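PDB 6IJ2: EAL domain protein from Vibrio cholerae serotype O1, which hydrolyses the cyclic dinucleotides c-di-GMP and cGAMP and is captured here with the dinucleotide 5'-pGpG bound beside calcium ions. Local coordinates for residues Phe160-Ser165 with Lys179-Leu184; Gln211-Gly216 with Leu233-Tyr238. The protein carries 1 engineered substitution. All coordinates share one frame; numbering follows the deposited sequence.

Contact 1: residues Phe160-Ser165 with Lys179-Leu184; sequences FGSGYS and KVDMGL. With CA (calcium ion), chain K; nucleotides of chain B.
Asp181 carries its carboxylate opposite its own backbone N (chi1 -178°), which lays the group against Ser162; there chi1 of 66° turns OG back between the serine's N and carbonyl carbon. The two meet where parallel strands 154-160 and 177-180 of the EAL-type beta/alpha barrel end, at the loop after the Asp-Asp pair of the family. Ser162 sits over one face of the carboxylate, its OG giving Asp181 OD1 a weak hydrogen bond of 3.2 Å while its CB packs 3.5 Å from Asp181 CG. The other face is met by a helix N-cap bond: Gly183 N reaches Asp181 OD2 at 2.8 Å from above the carboxylate plane, so loop and helix start share one side chain. Backbone pairing fixes the register, since Asp181 N points almost straight at Phe160 O (2.8 Å, 174° at the hydrogen) and Phe160 N bonds Lys179 O. Phe160 and Val180 lie on one face of the sheet, against helix 192-207. Leu184 CD1 packs on Gly161 CA at 3.7 Å. Past the serine, the loop wraps a calcium ion with its carbonyls, and Tyr164 meets Tyr164 of the second subunit. Asp159 O also binds this ion, as do two waters, beside Ser162 O and Tyr164 O at 2.2 Å each.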
loop_
_atom_site.group_PDB
_atom_site.type_symbol
_atom_site.label_atom_id
_atom_site.label_comp_id
_atom_site.label_asym_id
_atom_site.label_seq_id
_atom_site.Cartn_x
_atom_site.Cartn_y
_atom_site.Cartn_z
ATOM N N PHE A 160 5.526 5.503 2.394
ATOM C CA PHE A 160 4.088 5.478 2.633
ATOM C C PHE A 160 3.341 6.159 1.492
ATOM O O PHE A 160 3.599 7.317 1.159
ATOM C CB PHE A 160 3.746 6.166 3.942
ATOM C CG PHE A 160 2.308 6.014 4.336
ATOM C CD1 PHE A 160 1.901 4.928 5.087
ATOM C CD2 PHE A 160 1.376 6.955 3.954
ATOM C CE1 PHE A 160 0.583 4.795 5.467
ATOM C CE2 PHE A 160 0.041 6.822 4.316
ATOM C CZ PHE A 160 -0.346 5.744 5.074
ATOM N N GLY A 161 2.380 5.458 0.925
ATOM C CA GLY A 161 1.611 6.002 -0.170
ATOM C C GLY A 161 2.102 5.634 -1.548
ATOM O O GLY A 161 1.564 6.155 -2.537
ATOM N N SER A 162 3.092 4.748 -1.650
ATOM C CA SER A 162 3.495 4.199 -2.938
ATOM C C SER A 162 3.963 2.766 -2.737
ATOM O O SER A 162 4.108 2.294 -1.614
ATOM C CB SER A 162 4.608 5.026 -3.573
ATOM O OG SER A 162 5.780 4.924 -2.789
ATOM N N GLY A 163 4.217 2.079 -3.834
ATOM C CA GLY A 163 4.813 0.754 -3.728
ATOM C C GLY A 163 3.917 -0.232 -2.991
ATOM O O GLY A 163 2.775 -0.480 -3.384
ATOM N N TYR A 164 4.441 -0.805 -1.912
ATOM C CA TYR A 164 3.723 -1.774 -1.100
ATOM C C TYR A 164 2.895 -1.064 -0.029
ATOM O O TYR A 164 3.117 0.103 0.279
ATOM C CB TYR A 164 4.714 -2.759 -0.483
ATOM C CG TYR A 164 5.482 -3.502 -1.560
ATOM C CD1 TYR A 164 4.862 -4.478 -2.315
ATOM C CD2 TYR A 164 6.812 -3.204 -1.843
ATOM C CE1 TYR A 164 5.542 -5.159 -3.314
ATOM C CE2 TYR A 164 7.506 -3.887 -2.846
ATOM C CZ TYR A 164 6.861 -4.858 -3.577
ATOM O OH TYR A 164 7.530 -5.546 -4.572
ATOM N N SER A 165 1.905 -1.778 0.516
ATOM C CA SER A 165 0.929 -1.156 1.417
ATOM C C SER A 165 1.593 -0.747 2.720
ATOM O O SER A 165 2.021 -1.606 3.497
ATOM C CB SER A 165 -0.236 -2.107 1.697
ATOM O OG SER A 165 -1.071 -1.563 2.722
ATOM N N LYS A 179 7.567 8.506 6.358
ATOM C CA LYS A 179 7.842 9.399 5.237
ATOM C C LYS A 179 6.755 9.222 4.192
ATOM O O LYS A 179 6.470 8.096 3.781
ATOM C CB LYS A 179 9.218 9.110 4.626
ATOM C CG LYS A 179 10.320 9.334 5.648
ATOM C CD LYS A 179 11.430 10.262 5.131
ATOM C CE LYS A 179 12.374 9.564 4.271
ATOM N NZ LYS A 179 13.539 10.416 3.821
ATOM N N VAL A 180 6.144 10.326 3.769
ATOM C CA VAL A 180 5.016 10.266 2.836
ATOM C C VAL A 180 5.541 10.493 1.432
ATOM O O VAL A 180 6.151 11.534 1.146
ATOM C CB VAL A 180 3.928 11.286 3.196
ATOM C CG1 VAL A 180 2.782 11.204 2.166
ATOM C CG2 VAL A 180 3.401 11.005 4.588
ATOM N N ASP A 181 5.251 9.534 0.547
ATOM C CA ASP A 181 5.772 9.552 -0.812
ATOM C C ASP A 181 5.363 10.832 -1.528
ATOM O O ASP A 181 4.258 11.348 -1.339
ATOM C CB ASP A 181 5.243 8.340 -1.582
ATOM C CG ASP A 181 5.774 8.275 -2.991
ATOM O OD1 ASP A 181 6.944 7.903 -3.164
ATOM O OD2 ASP A 181 5.030 8.607 -3.928
ATOM N N MET A 182 6.244 11.320 -2.400
ATOM C CA MET A 182 5.972 12.581 -3.080
ATOM C C MET A 182 4.732 12.511 -3.958
ATOM O O MET A 182 4.112 13.550 -4.223
ATOM C CB MET A 182 7.167 13.007 -3.926
ATOM C CG MET A 182 7.477 12.136 -5.103
ATOM S SD MET A 182 8.879 12.860 -5.978
ATOM C CE MET A 182 8.506 12.295 -7.627
ATOM N N GLY A 183 4.358 11.318 -4.411
ATOM C CA GLY A 183 3.172 11.202 -5.243
ATOM C C GLY A 183 1.918 11.685 -4.544
ATOM O O GLY A 183 1.021 12.240 -5.186
ATOM N N LEU A 184 1.830 11.473 -3.228
ATOM C CA LEU A 184 0.672 11.932 -2.468
ATOM C C LEU A 184 0.682 13.426 -2.199
ATOM O O LEU A 184 -0.379 14.000 -1.942
ATOM C CB LEU A 184 0.577 11.214 -1.122
ATOM C CG LEU A 184 0.206 9.734 -1.133
ATOM C CD1 LEU A 184 -0.038 9.287 0.315
ATOM C CD2 LEU A 184 -1.008 9.465 -2.032
HETATM CA CA CA K . 4.635 1.725 0.475
ATOM O OP3 G B 1 12.107 7.678 -1.093
ATOM P P G B 1 13.234 7.084 -1.762
ATOM O OP1 G B 1 14.342 6.927 -0.871
ATOM O OP2 G B 1 12.728 5.914 -2.399
ATOM O "O5'" G B 1 13.562 8.133 -2.887
ATOM C "C5'" G B 1 14.681 9.007 -2.794
ATOM C "C4'" G B 1 14.942 9.651 -4.135
ATOM O "O4'" G B 1 14.111 10.820 -4.273
ATOM C "C3'" G B 1 16.375 10.127 -4.394
ATOM O "O3'" G B 1 16.876 9.723 -5.653
ATOM C "C2'" G B 1 16.244 11.643 -4.390
ATOM O "O2'" G B 1 17.108 12.334 -5.245
ATOM C "C1'" G B 1 14.831 11.822 -4.917
ATOM N N9 G B 1 14.250 13.108 -4.562
ATOM C C8 G B 1 14.453 13.815 -3.404
ATOM N N7 G B 1 13.788 14.933 -3.366
ATOM C C5 G B 1 13.096 14.960 -4.565
ATOM C C6 G B 1 12.200 15.928 -5.085
ATOM O O6 G B 1 11.841 16.984 -4.584
ATOM N N1 G B 1 11.731 15.568 -6.340
ATOM C C2 G B 1 12.072 14.419 -7.002
ATOM N N2 G B 1 11.502 14.240 -8.191
ATOM N N3 G B 1 12.892 13.503 -6.522
ATOM C C4 G B 1 13.363 13.835 -5.307
HETATM O O HOH W 1 2.174 7.888 -4.369
HETATM O O HOH W 2 6.625 0.394 -0.284
HETATM O O HOH W 3 5.248 1.249 2.728
#

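Contact 2: residues Gln211-Gly216 with Leu233-Tyr238; sequences QPLAEG and LMQGYY. With CA (calcium ion), chain I; nucleotides of chain B.
Leu213 and Leu233 cross at about a right angle on one face of the sheet, with Leu213 CG set 3.7 Å from Leu233 CB. Toward the start of strand 211-214, Leu233 also crosses the extended Gln211 chain nearly at right angles, so that its CD1 touches the amide carbon Gln211 CD at 3.6 Å. The opposite face holds a looser pair, Ala214 CB with Met234 CG, turned to helix 220-229. Parallel backbone bonds tie the strands: Ala214 N to Leu233 O (3.0 Å) and Gln235 N to Ala214 O (2.9 Å), the strand axes diverging by 25°. Gln235, with CG opposite its backbone N, runs obliquely past Leu213 CD2 and puts OE1 on Lys179 NZ. Glu215, with CG opposite its carbonyl carbon, grips calcium with both OE1 and OE2, on an ion also held by Asp158, Asp159 and the nucleotide phosphate oxygen OP3. Past Gly236 the base lies over one face of the Tyr237 ring, the two planes nearly parallel and guanine C6 3.4 Å above the ring. Tyr237 N bonds guanine O6 at 2.8 Å and 178°, an almost straight bond that helps to set how the base sits along the ring. Strand 211-214, helix 220-229 and strand 233-244 form a beta-alpha-beta unit whose carboxyl ends bear metal and nucleotide ligands, the usual place for the active site of an EAL barrel.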
loop_
_atom_site.group_PDB
_atom_site.type_symbol
_atom_site.label_atom_id
_atom_site.label_comp_id
_atom_site.label_asym_id
_atom_site.label_seq_id
_atom_site.Cartn_x
_atom_site.Cartn_y
_atom_site.Cartn_z
ATOM N N GLN A 211 5.573 10.492 13.796
ATOM C CA GLN A 211 5.859 11.809 13.249
ATOM C C GLN A 211 5.878 11.765 11.726
ATOM O O GLN A 211 6.643 10.973 11.144
ATOM C CB GLN A 211 7.192 12.320 13.785
ATOM C CG GLN A 211 7.553 13.705 13.333
ATOM C CD GLN A 211 8.667 14.304 14.194
ATOM O OE1 GLN A 211 9.514 13.582 14.724
ATOM N NE2 GLN A 211 8.657 15.619 14.339
ATOM N N PRO A 212 5.084 12.592 11.044
ATOM C CA PRO A 212 5.079 12.575 9.586
ATOM C C PRO A 212 6.209 13.397 9.010
ATOM O O PRO A 212 6.713 14.336 9.631
ATOM C CB PRO A 212 3.724 13.199 9.231
ATOM C CG PRO A 212 3.508 14.177 10.339
ATOM C CD PRO A 212 4.082 13.532 11.580
ATOM N N LEU A 213 6.600 13.017 7.795
ATOM C CA LEU A 213 7.628 13.713 7.034
ATOM C C LEU A 213 7.209 13.697 5.573
ATOM O O LEU A 213 7.076 12.623 4.985
ATOM C CB LEU A 213 8.984 13.026 7.209
ATOM C CG LEU A 213 10.275 13.697 6.735
ATOM C CD1 LEU A 213 11.464 12.990 7.371
ATOM C CD2 LEU A 213 10.377 13.623 5.212
ATOM N N ALA A 214 7.064 14.869 4.965
ATOM C CA ALA A 214 6.622 14.944 3.580
ATOM C C ALA A 214 7.825 14.933 2.643
ATOM O O ALA A 214 8.691 15.814 2.732
ATOM C CB ALA A 214 5.771 16.198 3.358
ATOM N N GLU A 215 7.873 13.941 1.749
ATOM C CA GLU A 215 8.940 13.787 0.768
ATOM C C GLU A 215 8.630 14.508 -0.538
ATOM O O GLU A 215 7.474 14.648 -0.943
ATOM C CB GLU A 215 9.192 12.312 0.444
ATOM C CG GLU A 215 9.634 11.438 1.612
ATOM C CD GLU A 215 9.962 10.010 1.169
ATOM O OE1 GLU A 215 10.974 9.472 1.639
ATOM O OE2 GLU A 215 9.219 9.427 0.338
ATOM N N GLY A 216 9.695 14.929 -1.216
ATOM C CA GLY A 216 9.570 15.404 -2.581
ATOM C C GLY A 216 8.818 16.705 -2.751
ATOM O O GLY A 216 8.185 16.908 -3.795
ATOM N N LEU A 233 8.220 18.142 9.514
ATOM C CA LEU A 233 9.404 17.682 8.798
ATOM C C LEU A 233 9.115 17.560 7.309
ATOM O O LEU A 233 8.143 16.904 6.900
ATOM C CB LEU A 233 9.884 16.337 9.349
ATOM C CG LEU A 233 10.197 16.290 10.838
ATOM C CD1 LEU A 233 10.717 14.908 11.238
ATOM C CD2 LEU A 233 11.208 17.376 11.181
ATOM N N MET A 234 9.965 18.178 6.488
ATOM C CA MET A 234 9.810 18.093 5.042
ATOM C C MET A 234 11.165 17.892 4.376
ATOM O O MET A 234 12.221 18.211 4.933
ATOM C CB MET A 234 9.129 19.347 4.468
ATOM C CG MET A 234 7.706 19.551 4.997
ATOM S SD MET A 234 6.842 20.835 4.083
ATOM C CE MET A 234 5.678 21.452 5.305
ATOM N N GLN A 235 11.107 17.365 3.160
ATOM C CA GLN A 235 12.284 17.079 2.359
ATOM C C GLN A 235 11.901 17.293 0.903
ATOM O O GLN A 235 10.756 17.042 0.521
ATOM C CB GLN A 235 12.747 15.640 2.624
ATOM C CG GLN A 235 13.990 15.211 1.935
ATOM C CD GLN A 235 14.388 13.790 2.313
ATOM O OE1 GLN A 235 13.776 13.155 3.189
ATOM N NE2 GLN A 235 15.402 13.285 1.654
ATOM N N GLY A 236 12.835 17.769 0.094
ATOM C CA GLY A 236 12.528 17.920 -1.316
ATOM C C GLY A 236 13.384 18.976 -1.986
ATOM O O GLY A 236 14.037 19.797 -1.344
ATOM N N TYR A 237 13.344 18.945 -3.325
ATOM C CA TYR A 237 14.095 19.902 -4.133
ATOM C C TYR A 237 13.767 21.345 -3.769
ATOM O O TYR A 237 14.622 22.224 -3.909
ATOM C CB TYR A 237 13.816 19.672 -5.618
ATOM C CG TYR A 237 14.409 18.400 -6.202
ATOM C CD1 TYR A 237 15.300 17.611 -5.475
ATOM C CD2 TYR A 237 14.087 18.002 -7.487
ATOM C CE1 TYR A 237 15.841 16.454 -6.018
ATOM C CE2 TYR A 237 14.613 16.844 -8.037
ATOM C CZ TYR A 237 15.493 16.076 -7.301
ATOM O OH TYR A 237 16.023 14.928 -7.857
ATOM N N TYR A 238 12.536 21.616 -3.322
ATOM C CA TYR A 238 12.203 22.979 -2.918
ATOM C C TYR A 238 13.148 23.483 -1.836
ATOM O O TYR A 238 13.479 24.674 -1.805
ATOM C CB TYR A 238 10.761 23.058 -2.426
ATOM C CG TYR A 238 10.393 24.443 -1.942
ATOM C CD1 TYR A 238 10.348 25.514 -2.822
ATOM C CD2 TYR A 238 10.110 24.680 -0.601
ATOM C CE1 TYR A 238 10.033 26.792 -2.384
ATOM C CE2 TYR A 238 9.790 25.962 -0.150
ATOM C CZ TYR A 238 9.746 27.006 -1.052
ATOM O OH TYR A 238 9.428 28.272 -0.622
HETATM CA CA CA I . 10.380 7.397 0.461
ATOM O OP3 G B 1 12.107 7.678 -1.093
ATOM P P G B 1 13.234 7.084 -1.762
ATOM O OP1 G B 1 14.342 6.927 -0.871
ATOM O OP2 G B 1 12.728 5.914 -2.399
ATOM O "O5'" G B 1 13.562 8.133 -2.887
ATOM C "C5'" G B 1 14.681 9.007 -2.794
ATOM C "C4'" G B 1 14.942 9.651 -4.135
ATOM O "O4'" G B 1 14.111 10.820 -4.273
ATOM C "C3'" G B 1 16.375 10.127 -4.394
ATOM O "O3'" G B 1 16.876 9.723 -5.653
ATOM C "C2'" G B 1 16.244 11.643 -4.390
ATOM O "O2'" G B 1 17.108 12.334 -5.245
ATOM C "C1'" G B 1 14.831 11.822 -4.917
ATOM N N9 G B 1 14.250 13.108 -4.562
ATOM C C8 G B 1 14.453 13.815 -3.404
ATOM N N7 G B 1 13.788 14.933 -3.366
ATOM C C5 G B 1 13.096 14.960 -4.565
ATOM C C6 G B 1 12.200 15.928 -5.085
ATOM O O6 G B 1 11.841 16.984 -4.584
ATOM N N1 G B 1 11.731 15.568 -6.340
ATOM C C2 G B 1 12.072 14.419 -7.002
ATOM N N2 G B 1 11.502 14.240 -8.191
ATOM N N3 G B 1 12.892 13.503 -6.522
ATOM C C4 G B 1 13.363 13.835 -5.307
HETATM O O HOH W 4 6.205 16.527 11.004
HETATM O O HOH W 5 8.890 6.898 -1.264
#

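In the fold
Contacts 1 and 2 are both largely buried and stand side by side in one sheet, their centres 12 Å apart. Strands 177-180 and 211-214 are neighbours: Val180 N probably bonds Leu213 O at 2.8 Å, and Lys179 CD packs on Leu213 CD2. Their chemistry differs, though. Contact 1 adds to its backbone pairing a weak Ser-Asp bond, a helix cap and a calcium held by main-chain carbonyls, and its loop reaches the second subunit. Contact 2 is a strand pair with leucines on one face; its calcium is held by a carboxylate, and no other protein chain touches it. Lys179, of contact 1, reaches into contact 2 and also forms a salt bridge to Glu128.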